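PDB 5UXD: macrolide 2'-phosphotransferase MphH from Brachybacterium faecium, which binds the macrolide azithromycin and probably transfers a phosphate group from a guanine nucleotide to the 2'-hydroxyl of macrolide antibiotics. Local coordinates for residues G32-V37 / P56-R61; G155-D160 / E179-D184; D228-Q233 / E265-A270; G275-A280 / A284-A289. One frame throughout, in Å; residues are numbered along the deposited sequence. Where two conformers were deposited one is given.

The four contacts follow one another along the chain without interleaving. Contact 1 lies in the N-terminal lobe, where strand 35-42 meets the start of helix 59-72. The other three lie in the helical C-terminal lobe. Contacts 2 and 3 have centres 15 Å apart and touch: Trp157 and Trp181 both pack on Met266 of helix 259-268. Contact 4 is about 21 Å from each of them, centre to centre, and meets contact 2 where Asp160 touches Leu276. Contacts 3 and 4 both reach azithromycin, from helices that follow each other in the chain. Contact 1 lies 20 to 32 Å from the others, between centres, beside Arg51 of the nucleotide site, so the set spans both lobes.

Contact 1: G32-V37 / P56-R61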
# COMPACT_ATOMS: atom_id res chain seq x y z
N GLY A 32 -3.77 15.73 0.73
CA GLY A 32 -2.99 14.89 -0.18
C GLY A 32 -2.06 15.72 -1.05
O GLY A 32 -2.41 16.80 -1.52
N LEU A 33 -0.86 15.18 -1.28
CA LEU A 33 0.13 15.89 -2.09
C LEU A 33 -0.12 15.74 -3.59
O LEU A 33 0.31 16.59 -4.37
CB LEU A 33 1.54 15.40 -1.75
CG LEU A 33 2.06 15.67 -0.34
CD1 LEU A 33 3.40 14.97 -0.15
CD2 LEU A 33 2.19 17.17 -0.09
N ASP A 34 -0.80 14.66 -4.00
CA ASP A 34 -1.05 14.42 -5.42
C ASP A 34 -2.51 14.60 -5.84
O ASP A 34 -2.76 14.87 -7.01
CB ASP A 34 -0.59 13.02 -5.81
CG ASP A 34 0.93 12.90 -5.85
OD1 ASP A 34 1.59 13.95 -5.72
OD2 ASP A 34 1.44 11.78 -6.00
N PHE A 35 -3.46 14.44 -4.92
CA PHE A 35 -4.86 14.56 -5.25
C PHE A 35 -5.58 15.36 -4.17
O PHE A 35 -5.24 15.30 -2.99
CB PHE A 35 -5.56 13.20 -5.38
CG PHE A 35 -4.99 12.31 -6.43
CD1 PHE A 35 -3.86 11.55 -6.18
CD2 PHE A 35 -5.61 12.20 -7.66
CE1 PHE A 35 -3.35 10.72 -7.15
CE2 PHE A 35 -5.10 11.37 -8.63
CZ PHE A 35 -3.97 10.63 -8.38
N ARG A 36 -6.58 16.11 -4.60
CA ARG A 36 -7.61 16.61 -3.71
C ARG A 36 -8.74 15.58 -3.69
O ARG A 36 -9.07 15.03 -4.74
CB ARG A 36 -8.11 17.97 -4.19
CG ARG A 36 -8.85 18.79 -3.15
CD ARG A 36 -9.35 20.07 -3.77
NE ARG A 36 -10.25 20.77 -2.87
CZ ARG A 36 -11.09 21.72 -3.25
NH1 ARG A 36 -11.15 22.08 -4.53
NH2 ARG A 36 -11.87 22.31 -2.36
N VAL A 37 -9.28 15.29 -2.52
CA VAL A 37 -10.29 14.25 -2.37
C VAL A 37 -11.58 14.86 -1.84
O VAL A 37 -11.54 15.64 -0.88
CB VAL A 37 -9.80 13.11 -1.45
CG1 VAL A 37 -10.92 12.09 -1.24
CG2 VAL A 37 -8.55 12.45 -2.04
N PRO A 56 -0.74 17.29 -13.90
CA PRO A 56 -0.71 16.23 -14.92
C PRO A 56 0.27 15.10 -14.62
O PRO A 56 0.08 13.97 -15.09
CB PRO A 56 -0.32 16.99 -16.20
CG PRO A 56 -0.81 18.40 -15.94
CD PRO A 56 -0.55 18.63 -14.48
N ASP A 57 1.32 15.35 -13.83
CA ASP A 57 2.32 14.31 -13.63
C ASP A 57 1.85 13.17 -12.72
O ASP A 57 2.59 12.20 -12.55
CB ASP A 57 3.62 14.91 -13.09
CG ASP A 57 3.46 15.58 -11.73
OD1 ASP A 57 2.93 14.96 -10.79
OD2 ASP A 57 3.90 16.74 -11.59
N VAL A 58 0.65 13.26 -12.14
CA VAL A 58 0.14 12.14 -11.35
C VAL A 58 -0.71 11.19 -12.19
O VAL A 58 -1.13 10.13 -11.68
CB VAL A 58 -0.69 12.62 -10.14
CG1 VAL A 58 0.11 13.62 -9.31
CG2 VAL A 58 -2.04 13.19 -10.58
N LEU A 59 -0.95 11.52 -13.46
CA LEU A 59 -1.91 10.75 -14.25
C LEU A 59 -1.35 9.42 -14.72
O LEU A 59 -2.11 8.46 -14.92
CB LEU A 59 -2.37 11.59 -15.45
CG LEU A 59 -3.22 12.79 -15.02
CD1 LEU A 59 -3.52 13.68 -16.21
CD2 LEU A 59 -4.52 12.33 -14.34
N GLU A 60 -0.02 9.31 -14.87
CA GLU A 60 0.58 8.03 -15.25
C GLU A 60 0.35 6.99 -14.16
O GLU A 60 -0.09 5.86 -14.45
CB GLU A 60 2.07 8.22 -15.52
CG GLU A 60 2.73 7.05 -16.23
CD GLU A 60 4.23 7.22 -16.36
OE1 GLU A 60 4.93 6.21 -16.58
OE2 GLU A 60 4.73 8.36 -16.23
N ARG A 61 0.61 7.34 -12.90
CA ARG A 61 0.40 6.39 -11.81
C ARG A 61 -1.08 6.03 -11.68
O ARG A 61 -1.43 4.88 -11.38
CB ARG A 61 0.91 6.95 -10.48
CG ARG A 61 2.35 7.37 -10.45
CD ARG A 61 3.03 7.00 -9.15
NE ARG A 61 4.46 6.85 -9.35
CZ ARG A 61 5.09 5.69 -9.47
NH1 ARG A 61 4.41 4.55 -9.39
NH2 ARG A 61 6.39 5.66 -9.66
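Val58 reaches across to Asp34 and Phe35 with its two methyl groups, one for each residue. Asp34 is best followed outward from its CB. Asp34 CB lies 3.6 Å from Val58 CG1. The next atom, Asp34 CG, is just as close to Val58 CG1, at 3.6 Å. The carboxylate oxygens lie a little further off, with Asp34 OD1 3.9 Å from Val58 CG1. One methyl therefore rests alongside the whole length of the short acidic side chain. A chi1 of -72° puts Asp34 CG beside its own backbone N and lays the carboxylate alongside Val58 CG1. The aspartate and the valine slide past each other in opposite directions. The charged end is held by something else: OD1 forms a salt bridge with Arg55, which also bonds to Leu33 O.

The second methyl comes to the far end of the Phe35 ring. Val58 CG2 is 3.9 Å from Phe35 CZ and 4.1 Å from Phe35 CE2, and it approaches the ring obliquely. No hydrogen bond joins the two segments. Val58 is buried, and Pro53 of strand 47-53 touches both it and Phe35.

Phe35 also makes a cation-pi contact with Arg51, a residue seen to bind GDP in another structure of this protein. The arrangement belongs to the N-terminal lobe of the protein kinase-like fold. There the turn leading into strand 35-42 packs on the residues that open helix 59-72, close to the nucleotide site.

Contact 2: G155-D160 / E179-D184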
# COMPACT_ATOMS: atom_id res chain seq x y z
N GLY A 155 18.35 -9.17 -6.32
CA GLY A 155 19.33 -8.27 -6.93
C GLY A 155 18.99 -6.81 -6.74
O GLY A 155 19.89 -5.97 -6.62
N ALA A 156 17.69 -6.48 -6.73
CA ALA A 156 17.27 -5.11 -6.50
C ALA A 156 17.66 -4.65 -5.10
O ALA A 156 18.16 -3.53 -4.92
CB ALA A 156 15.77 -4.97 -6.70
N TRP A 157 17.46 -5.50 -4.09
CA TRP A 157 17.88 -5.12 -2.75
C TRP A 157 19.40 -4.97 -2.67
O TRP A 157 19.90 -4.08 -1.98
CB TRP A 157 17.38 -6.15 -1.74
CG TRP A 157 15.95 -5.97 -1.36
CD1 TRP A 157 14.88 -6.72 -1.78
CD2 TRP A 157 15.42 -4.99 -0.45
NE1 TRP A 157 13.72 -6.25 -1.20
CE2 TRP A 157 14.03 -5.20 -0.37
CE3 TRP A 157 15.99 -3.96 0.30
CZ2 TRP A 157 13.20 -4.41 0.43
CZ3 TRP A 157 15.17 -3.17 1.09
CH2 TRP A 157 13.79 -3.41 1.15
N ARG A 158 20.15 -5.83 -3.36
CA ARG A 158 21.60 -5.69 -3.35
C ARG A 158 22.03 -4.39 -4.03
O ARG A 158 22.90 -3.67 -3.52
CB ARG A 158 22.26 -6.90 -4.04
CG ARG A 158 22.26 -8.14 -3.17
CD ARG A 158 22.65 -9.36 -3.97
NE ARG A 158 22.98 -10.50 -3.12
CZ ARG A 158 22.77 -11.77 -3.46
NH1 ARG A 158 22.22 -12.07 -4.63
NH2 ARG A 158 23.11 -12.75 -2.63
N GLN A 159 21.43 -4.08 -5.17
CA GLN A 159 21.71 -2.84 -5.89
C GLN A 159 21.33 -1.63 -5.05
O GLN A 159 22.04 -0.61 -5.06
CB GLN A 159 20.97 -2.84 -7.22
CG GLN A 159 21.05 -1.54 -7.98
CD GLN A 159 20.88 -1.75 -9.48
OE1 GLN A 159 19.87 -1.37 -10.06
NE2 GLN A 159 21.88 -2.36 -10.10
N ASP A 160 20.17 -1.73 -4.40
CA ASP A 160 19.66 -0.62 -3.59
C ASP A 160 20.61 -0.30 -2.45
O ASP A 160 20.89 0.87 -2.18
CB ASP A 160 18.27 -0.97 -3.05
CG ASP A 160 17.18 -0.95 -4.12
OD1 ASP A 160 17.45 -0.52 -5.26
OD2 ASP A 160 16.03 -1.35 -3.82
N GLU A 179 23.67 -6.83 5.08
CA GLU A 179 24.49 -7.71 4.27
C GLU A 179 24.29 -9.17 4.66
O GLU A 179 24.27 -10.06 3.80
CB GLU A 179 25.97 -7.31 4.38
CG GLU A 179 26.32 -6.08 3.56
CD GLU A 179 27.69 -5.50 3.90
OE1 GLU A 179 28.18 -5.73 5.02
OE2 GLU A 179 28.27 -4.80 3.04
N ALA A 180 24.14 -9.44 5.96
CA ALA A 180 23.88 -10.80 6.42
C ALA A 180 22.51 -11.29 5.95
O ALA A 180 22.33 -12.48 5.68
CB ALA A 180 23.98 -10.87 7.94
N TRP A 181 21.53 -10.38 5.88
CA TRP A 181 20.22 -10.71 5.36
C TRP A 181 20.31 -11.07 3.88
O TRP A 181 19.78 -12.10 3.44
CB TRP A 181 19.27 -9.51 5.59
CG TRP A 181 17.96 -9.54 4.85
CD1 TRP A 181 17.10 -10.58 4.77
CD2 TRP A 181 17.35 -8.45 4.15
NE1 TRP A 181 15.99 -10.22 4.04
CE2 TRP A 181 16.13 -8.92 3.63
CE3 TRP A 181 17.73 -7.14 3.88
CZ2 TRP A 181 15.28 -8.12 2.87
CZ3 TRP A 181 16.90 -6.34 3.12
CH2 TRP A 181 15.68 -6.84 2.62
N LEU A 182 21.02 -10.25 3.10
CA LEU A 182 21.11 -10.48 1.67
C LEU A 182 21.89 -11.75 1.35
O LEU A 182 21.67 -12.36 0.30
CB LEU A 182 21.76 -9.28 0.97
CG LEU A 182 20.97 -7.96 1.06
CD1 LEU A 182 21.86 -6.76 0.77
CD2 LEU A 182 19.80 -7.99 0.09
N ALA A 183 22.77 -12.18 2.26
CA ALA A 183 23.55 -13.39 2.04
C ALA A 183 22.84 -14.67 2.48
O ALA A 183 23.26 -15.77 2.08
CB ALA A 183 24.89 -13.28 2.77
N ASP A 184 21.78 -14.58 3.28
CA ASP A 184 21.10 -15.77 3.81
C ASP A 184 20.09 -16.29 2.79
O ASP A 184 18.98 -15.76 2.66
CB ASP A 184 20.43 -15.46 5.14
CG ASP A 184 19.61 -16.62 5.66
OD1 ASP A 184 19.92 -17.78 5.29
OD2 ASP A 184 18.65 -16.36 6.42
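Leu182 packs against both Trp157 and Arg158 of helix 150-167. Leu182 CD2 sits 3.5 Å from Trp157 CB. The same Leu182 CD2 is 4.1 Å from Arg158 CG, so the leucine tip lies against the aliphatic start of the arginine. The Arg158 and Leu182 side chains run past each other in opposite directions. The Arg158 chain is extended from CG to NE, which carries its guanidinium to the end of helix 172-183. Leu182 O accepts a hydrogen bond from Arg154, one turn earlier on helix 150-167.

Trp157 also receives the edge of Trp181. Trp181 CH2 stands over the centre of one face of the indole, 3.6 Å from Trp157 CD2. The six-membered rings make an edge-to-face pair, with planes at 68° and centroids 5.0 Å apart. The Trp181 indole is fixed from its other end by a hydrogen bond from NE1 to His262, and its ring stacks with Trp188.

The helix axes approach to 10.6 Å and run antiparallel, crossing at -157°. Trp157 and Trp181 bridge this wide spacing. The result is an antiparallel helical hairpin of the C-terminal lobe, its tryptophans packed against helix 259-268.

Contact 3: D228-Q233 / E265-A270; sequences DLMFHQ and EMFSAA. With ZIT (azithromycin), chain C.
Met230 pushes its terminal methyl into a hollow on helix 259-268, between Met266 and Phe267. Met230 was modelled in two conformers, so this fit holds for one of them. In it Met230 CE lies 3.4 Å from Phe267 N. The walls of the hollow are side chains. Met266 CG lies 3.9 Å from Met230 CE on one side, and Phe267 CB lies 3.7 Å from Met230 CE on the other. The bend at chi3 (-50°) turns Met230 CE toward the Phe267 backbone. The Met266 chain is also bent near its end, and Met266 CE comes 3.9 Å from Met230 SD. The two methionines cross at about a right angle, methyl against sulfur.

Phe267 forms the second bump. Its chi1 of -169° sets CG opposite the backbone N, and the ring edge then faces helix 230-235. Phe267 CE1 meets Phe231 CD1 at 4.0 Å, near the plane of the Phe267 ring. The two aromatic side chains cross at about a right angle. No hydrogen bond links the segments, so the fit rests on shape.

Phe231 CE1 lies 3.5 Å from azithromycin C17, a methyl of the macrolactone ring. On the other segment, Ala270 O comes 3.5 Å from azithromycin C6B, the methyl of the cladinose sugar. The methionines and Phe267 pack next to Phe231 and join helices 230-235 and 259-268, while Phe231 and Ala270 line the azithromycin pocket of the C-terminal lobe.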
# COMPACT_ATOMS: atom_id res chain seq x y z
N ASP A 228 3.55 -8.61 1.44
CA ASP A 228 2.17 -8.45 1.86
C ASP A 228 1.88 -9.11 3.20
O ASP A 228 0.78 -8.92 3.74
CB ASP A 228 1.21 -9.01 0.79
CG ASP A 228 1.12 -8.11 -0.44
OD1 ASP A 228 1.46 -6.92 -0.29
OD2 ASP A 228 0.71 -8.59 -1.53
N LEU A 229 2.82 -9.87 3.74
CA LEU A 229 2.69 -10.46 5.05
C LEU A 229 3.59 -9.79 6.09
O LEU A 229 3.37 -9.98 7.28
CB LEU A 229 3.03 -11.96 5.00
CG LEU A 229 2.10 -12.77 4.10
CD1 LEU A 229 2.70 -14.15 3.79
CD2 LEU A 229 0.75 -12.91 4.77
N MET A 230 4.57 -9.06 5.58
CA MET A 230 5.52 -8.43 6.57
C MET A 230 5.02 -7.44 7.67
O MET A 230 5.38 -7.44 8.90
CB MET A 230 6.64 -7.73 5.81
CG MET A 230 6.17 -6.52 5.05
SD MET A 230 7.55 -5.74 4.21
CE MET A 230 8.72 -5.63 5.55
N PHE A 231 3.99 -6.67 7.30
CA PHE A 231 3.49 -5.75 8.32
C PHE A 231 2.77 -6.50 9.43
O PHE A 231 2.88 -6.14 10.61
CB PHE A 231 2.60 -4.67 7.67
CG PHE A 231 3.32 -3.86 6.61
CD1 PHE A 231 4.29 -2.94 6.97
CD2 PHE A 231 3.07 -4.06 5.25
CE1 PHE A 231 4.98 -2.21 6.00
CE2 PHE A 231 3.76 -3.34 4.28
CZ PHE A 231 4.71 -2.42 4.66
N HIS A 232 2.04 -7.57 9.09
CA HIS A 232 1.46 -8.44 10.10
C HIS A 232 2.55 -9.14 10.91
O HIS A 232 2.45 -9.25 12.14
CB HIS A 232 0.54 -9.46 9.44
CG HIS A 232 -0.39 -10.16 10.39
ND1 HIS A 232 -0.24 -11.48 10.74
CD2 HIS A 232 -1.47 -9.71 11.08
CE1 HIS A 232 -1.19 -11.82 11.59
NE2 HIS A 232 -1.95 -10.76 11.82
N GLN A 233 3.61 -9.60 10.24
CA GLN A 233 4.65 -10.34 10.95
C GLN A 233 5.33 -9.48 12.00
O GLN A 233 5.64 -9.97 13.10
CB GLN A 233 5.69 -10.89 9.96
CG GLN A 233 6.58 -11.98 10.57
CD GLN A 233 7.79 -11.40 11.32
OE1 GLN A 233 8.33 -10.36 10.93
NE2 GLN A 233 8.23 -12.07 12.38
N GLU A 265 13.69 -8.83 8.85
CA GLU A 265 14.88 -8.21 8.28
C GLU A 265 14.51 -7.15 7.26
O GLU A 265 15.10 -6.07 7.22
CB GLU A 265 15.78 -9.27 7.63
CG GLU A 265 16.39 -10.23 8.63
CD GLU A 265 16.91 -9.51 9.86
OE1 GLU A 265 17.99 -8.88 9.76
OE2 GLU A 265 16.23 -9.58 10.90
N MET A 266 13.53 -7.47 6.43
CA MET A 266 13.10 -6.55 5.40
C MET A 266 12.54 -5.26 5.99
O MET A 266 12.80 -4.18 5.49
CB MET A 266 12.09 -7.21 4.47
CG MET A 266 11.73 -6.37 3.26
SD MET A 266 11.12 -7.36 1.88
CE MET A 266 9.92 -8.39 2.71
N PHE A 267 11.76 -5.39 7.05
CA PHE A 267 11.19 -4.22 7.72
C PHE A 267 12.30 -3.35 8.29
O PHE A 267 12.21 -2.11 8.27
CB PHE A 267 10.23 -4.67 8.82
CG PHE A 267 9.40 -3.58 9.40
CD1 PHE A 267 8.21 -3.21 8.82
CD2 PHE A 267 9.80 -2.94 10.56
CE1 PHE A 267 7.42 -2.20 9.36
CE2 PHE A 267 9.01 -1.93 11.12
CZ PHE A 267 7.83 -1.57 10.52
N SER A 268 13.37 -3.98 8.78
CA SER A 268 14.50 -3.23 9.33
C SER A 268 15.26 -2.45 8.26
O SER A 268 16.03 -1.55 8.60
CB SER A 268 15.45 -4.19 10.06
OG SER A 268 16.41 -4.74 9.17
N ALA A 269 15.08 -2.80 6.99
CA ALA A 269 15.77 -2.14 5.89
C ALA A 269 14.97 -0.98 5.33
O ALA A 269 15.32 -0.44 4.27
CB ALA A 269 16.09 -3.16 4.80
N ALA A 270 13.91 -0.58 6.02
CA ALA A 270 13.18 0.63 5.67
C ALA A 270 14.07 1.85 5.46
O ALA A 270 13.74 2.65 4.56
CB ALA A 270 12.12 0.93 6.74
C1 ZIT C . 5.17 2.33 7.77
C2 ZIT C . 5.16 2.57 6.23
C3 ZIT C . 6.25 3.59 5.97
C4 ZIT C . 5.52 4.95 5.93
C5 ZIT C . 6.49 6.12 5.63
C6 ZIT C . 6.65 6.93 6.89
C7 ZIT C . 5.47 7.92 7.06
C8 ZIT C . 5.67 8.75 8.37
C9 ZIT C . 4.68 8.29 9.48
N10 ZIT C . 5.22 7.02 10.20
C11 ZIT C . 4.18 6.14 10.71
C12 ZIT C . 4.62 4.68 10.52
C13 ZIT C . 3.52 3.62 10.67
C14 ZIT C . 3.97 2.35 9.95
C15 ZIT C . 3.07 1.20 10.36
C16 ZIT C . 3.36 -0.05 9.47
C17 ZIT C . 5.27 1.27 5.49
C18 ZIT C . 4.40 4.87 4.92
C19 ZIT C . 7.98 7.69 6.83
C20 ZIT C . 5.49 10.16 8.09
C21 ZIT C . 6.20 7.41 11.22
C22 ZIT C . 3.87 6.44 12.16
C23 ZIT C . 2.19 4.08 10.06
O1 ZIT C . 6.20 2.03 8.34
O6 ZIT C . 6.67 6.08 8.03
O12 ZIT C . 5.65 4.35 11.42
O13 ZIT C . 3.33 3.34 12.07
O14 ZIT C . 3.87 2.51 8.52
C1A ZIT C . 6.67 6.88 3.37
C2A ZIT C . 5.92 7.59 2.26
C3A ZIT C . 6.60 7.34 0.96
C4A ZIT C . 8.01 7.75 1.03
C5A ZIT C . 8.75 7.24 2.27
C6A ZIT C . 10.06 7.90 2.45
C7A ZIT C . 5.97 9.50 0.06
C8A ZIT C . 6.38 7.72 -1.45
O1A ZIT C . 5.98 6.94 4.59
O2A ZIT C . 4.56 7.15 2.19
N3A ZIT C . 5.87 8.08 -0.12
O5A ZIT C . 8.01 7.45 3.52
C1B ZIT C . 8.23 2.59 5.04
C2B ZIT C . 8.56 1.72 3.86
C3B ZIT C . 9.17 2.47 2.73
C4B ZIT C . 10.33 3.26 3.19
C5B ZIT C . 9.91 4.20 4.30
C6B ZIT C . 11.12 5.00 4.69
C7B ZIT C . 9.62 1.43 1.62
C8B ZIT C . 7.35 2.92 1.19
O1B ZIT C . 7.05 3.33 4.79
O3B ZIT C . 8.21 3.40 2.19
O4B ZIT C . 10.78 4.12 2.12
O5B ZIT C . 9.35 3.49 5.47

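Contact 4: G275-A280 / A284-A289; sequences GLYALA and AAHREA. With ZIT (azithromycin), chain C.
Tyr277 and His286 are brought ring to ring by different first torsions. In Tyr277, CG lies anti to the backbone N (chi1 -176°), which throws the ring out along the flank of helix 270-281. In His286, CG stands beside its backbone N (chi1 -57°), which sends the imidazole across to that flank. Tyr277 CE1 then sits over one face of the imidazole, toward its rim, 3.5 Å from His286 ND1. The rings form an offset stack with planes at 29° and centroids 4.9 Å apart. ND1 also has a hydrogen-bond partner, Thr281 OG1 at the C-terminal end of helix 270-281, which ties the imidazole to the first helix.

Beside the stacked rings the backbones come close. Ala278 CB fits against the second helix, 3.6 Å from Arg287 N, and small alanine allows the axes to approach to 8.2 Å. This is an antiparallel helical hairpin: helices 270-281 and 284-294 are joined by a two-residue turn and fold back on each other at the surface of the C-terminal lobe.

Further along, the Arg287 guanidinium passes Leu279, with Arg287 NH1 4.1 Å from Leu279 CD2. Its NH2 is held by a salt bridge to Glu167, and the group makes a cation-pi contact with Phe168.

The Tyr277 ring has a second neighbour on the side of its plane away from His286. Azithromycin lays its desosamine sugar there, with C4A over the centre of that face. The sugar's methyl carbon C6A is 3.5 Å from Tyr277 CD1, and the N-methyl carbon C7A is 3.5 Å from Tyr277 OH.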
# COMPACT_ATOMS: atom_id res chain seq x y z
N GLY A 275 16.30 6.25 1.73
CA GLY A 275 17.40 6.73 0.92
C GLY A 275 17.04 6.77 -0.55
O GLY A 275 17.31 7.76 -1.24
N LEU A 276 16.39 5.70 -1.04
CA LEU A 276 15.95 5.65 -2.43
C LEU A 276 14.99 6.78 -2.74
O LEU A 276 15.10 7.43 -3.79
CB LEU A 276 15.27 4.31 -2.71
CG LEU A 276 16.19 3.08 -2.75
CD1 LEU A 276 15.37 1.81 -2.92
CD2 LEU A 276 17.24 3.19 -3.84
N TYR A 277 14.02 7.02 -1.86
CA TYR A 277 13.06 8.10 -2.06
C TYR A 277 13.77 9.44 -2.16
O TYR A 277 13.51 10.23 -3.07
CB TYR A 277 12.02 8.10 -0.93
CG TYR A 277 10.92 9.12 -1.08
CD1 TYR A 277 10.72 10.11 -0.12
CD2 TYR A 277 10.08 9.12 -2.18
CE1 TYR A 277 9.71 11.06 -0.25
CE2 TYR A 277 9.07 10.06 -2.33
CZ TYR A 277 8.89 11.03 -1.36
OH TYR A 277 7.90 11.96 -1.50
N ALA A 278 14.70 9.70 -1.24
CA ALA A 278 15.44 10.96 -1.26
C ALA A 278 16.18 11.14 -2.58
O ALA A 278 16.18 12.24 -3.15
CB ALA A 278 16.41 11.02 -0.08
N LEU A 279 16.83 10.09 -3.08
CA LEU A 279 17.54 10.18 -4.35
C LEU A 279 16.58 10.41 -5.51
O LEU A 279 16.95 11.04 -6.51
CB LEU A 279 18.37 8.91 -4.58
CG LEU A 279 19.61 8.79 -3.69
CD1 LEU A 279 20.20 7.40 -3.79
CD2 LEU A 279 20.63 9.86 -4.07
N ALA A 280 15.35 9.91 -5.39
CA ALA A 280 14.35 10.11 -6.42
C ALA A 280 13.84 11.55 -6.44
O ALA A 280 13.75 12.17 -7.50
CB ALA A 280 13.19 9.12 -6.22
N ALA A 284 16.12 18.30 -0.29
CA ALA A 284 17.04 18.30 0.84
C ALA A 284 16.38 17.77 2.12
O ALA A 284 17.04 17.10 2.92
CB ALA A 284 17.60 19.70 1.07
N ALA A 285 15.09 18.04 2.31
CA ALA A 285 14.43 17.58 3.53
C ALA A 285 14.32 16.06 3.56
O ALA A 285 14.45 15.45 4.63
CB ALA A 285 13.05 18.24 3.66
N HIS A 286 14.08 15.44 2.41
CA HIS A 286 14.00 13.98 2.37
C HIS A 286 15.38 13.35 2.56
O HIS A 286 15.50 12.30 3.21
CB HIS A 286 13.38 13.51 1.06
CG HIS A 286 12.02 14.09 0.80
ND1 HIS A 286 11.46 14.13 -0.46
CD2 HIS A 286 11.12 14.65 1.63
CE1 HIS A 286 10.27 14.70 -0.39
NE2 HIS A 286 10.03 15.02 0.87
N ARG A 287 16.42 13.96 1.99
CA ARG A 287 17.77 13.46 2.19
C ARG A 287 18.17 13.52 3.66
O ARG A 287 18.80 12.59 4.19
CB ARG A 287 18.76 14.26 1.33
CG ARG A 287 20.20 13.83 1.48
CD ARG A 287 21.13 14.59 0.55
NE ARG A 287 22.14 13.72 -0.02
CZ ARG A 287 22.06 13.17 -1.23
NH1 ARG A 287 21.01 13.41 -2.01
NH2 ARG A 287 23.03 12.37 -1.67
N GLU A 288 17.79 14.60 4.35
CA GLU A 288 18.12 14.72 5.77
C GLU A 288 17.42 13.66 6.60
O GLU A 288 18.01 13.09 7.53
CB GLU A 288 17.77 16.12 6.28
CG GLU A 288 18.86 17.14 6.02
CD GLU A 288 20.22 16.62 6.46
OE1 GLU A 288 20.35 16.26 7.65
OE2 GLU A 288 21.13 16.57 5.62
N ALA A 289 16.15 13.39 6.30
CA ALA A 289 15.42 12.38 7.06
C ALA A 289 15.97 10.98 6.79
O ALA A 289 16.12 10.17 7.71
CB ALA A 289 13.93 12.45 6.74
C1 ZIT C . 5.17 2.33 7.77
C2 ZIT C . 5.16 2.57 6.23
C3 ZIT C . 6.25 3.59 5.97
C4 ZIT C . 5.52 4.95 5.93
C5 ZIT C . 6.49 6.12 5.63
C6 ZIT C . 6.65 6.93 6.89
C7 ZIT C . 5.47 7.92 7.06
C8 ZIT C . 5.67 8.75 8.37
C9 ZIT C . 4.68 8.29 9.48
N10 ZIT C . 5.22 7.02 10.20
C11 ZIT C . 4.18 6.14 10.71
C12 ZIT C . 4.62 4.68 10.52
C13 ZIT C . 3.52 3.62 10.67
C14 ZIT C . 3.97 2.35 9.95
C15 ZIT C . 3.07 1.20 10.36
C16 ZIT C . 3.36 -0.05 9.47
C17 ZIT C . 5.27 1.27 5.49
C18 ZIT C . 4.40 4.87 4.92
C19 ZIT C . 7.98 7.69 6.83
C20 ZIT C . 5.49 10.16 8.09
C21 ZIT C . 6.20 7.41 11.22
C22 ZIT C . 3.87 6.44 12.16
C23 ZIT C . 2.19 4.08 10.06
O1 ZIT C . 6.20 2.03 8.34
O6 ZIT C . 6.67 6.08 8.03
O12 ZIT C . 5.65 4.35 11.42
O13 ZIT C . 3.33 3.34 12.07
O14 ZIT C . 3.87 2.51 8.52
C1A ZIT C . 6.67 6.88 3.37
C2A ZIT C . 5.92 7.59 2.26
C3A ZIT C . 6.60 7.34 0.96
C4A ZIT C . 8.01 7.75 1.03
C5A ZIT C . 8.75 7.24 2.27
C6A ZIT C . 10.06 7.90 2.45
C7A ZIT C . 5.97 9.50 0.06
C8A ZIT C . 6.38 7.72 -1.45
O1A ZIT C . 5.98 6.94 4.59
O2A ZIT C . 4.56 7.15 2.19
N3A ZIT C . 5.87 8.08 -0.12
O5A ZIT C . 8.01 7.45 3.52
C1B ZIT C . 8.23 2.59 5.04
C2B ZIT C . 8.56 1.72 3.86
C3B ZIT C . 9.17 2.47 2.73
C4B ZIT C . 10.33 3.26 3.19
C5B ZIT C . 9.91 4.20 4.30
C6B ZIT C . 11.12 5.00 4.69
C7B ZIT C . 9.62 1.43 1.62
C8B ZIT C . 7.35 2.92 1.19
O1B ZIT C . 7.05 3.33 4.79
O3B ZIT C . 8.21 3.40 2.19
O4B ZIT C . 10.78 4.12 2.12
O5B ZIT C . 9.35 3.49 5.47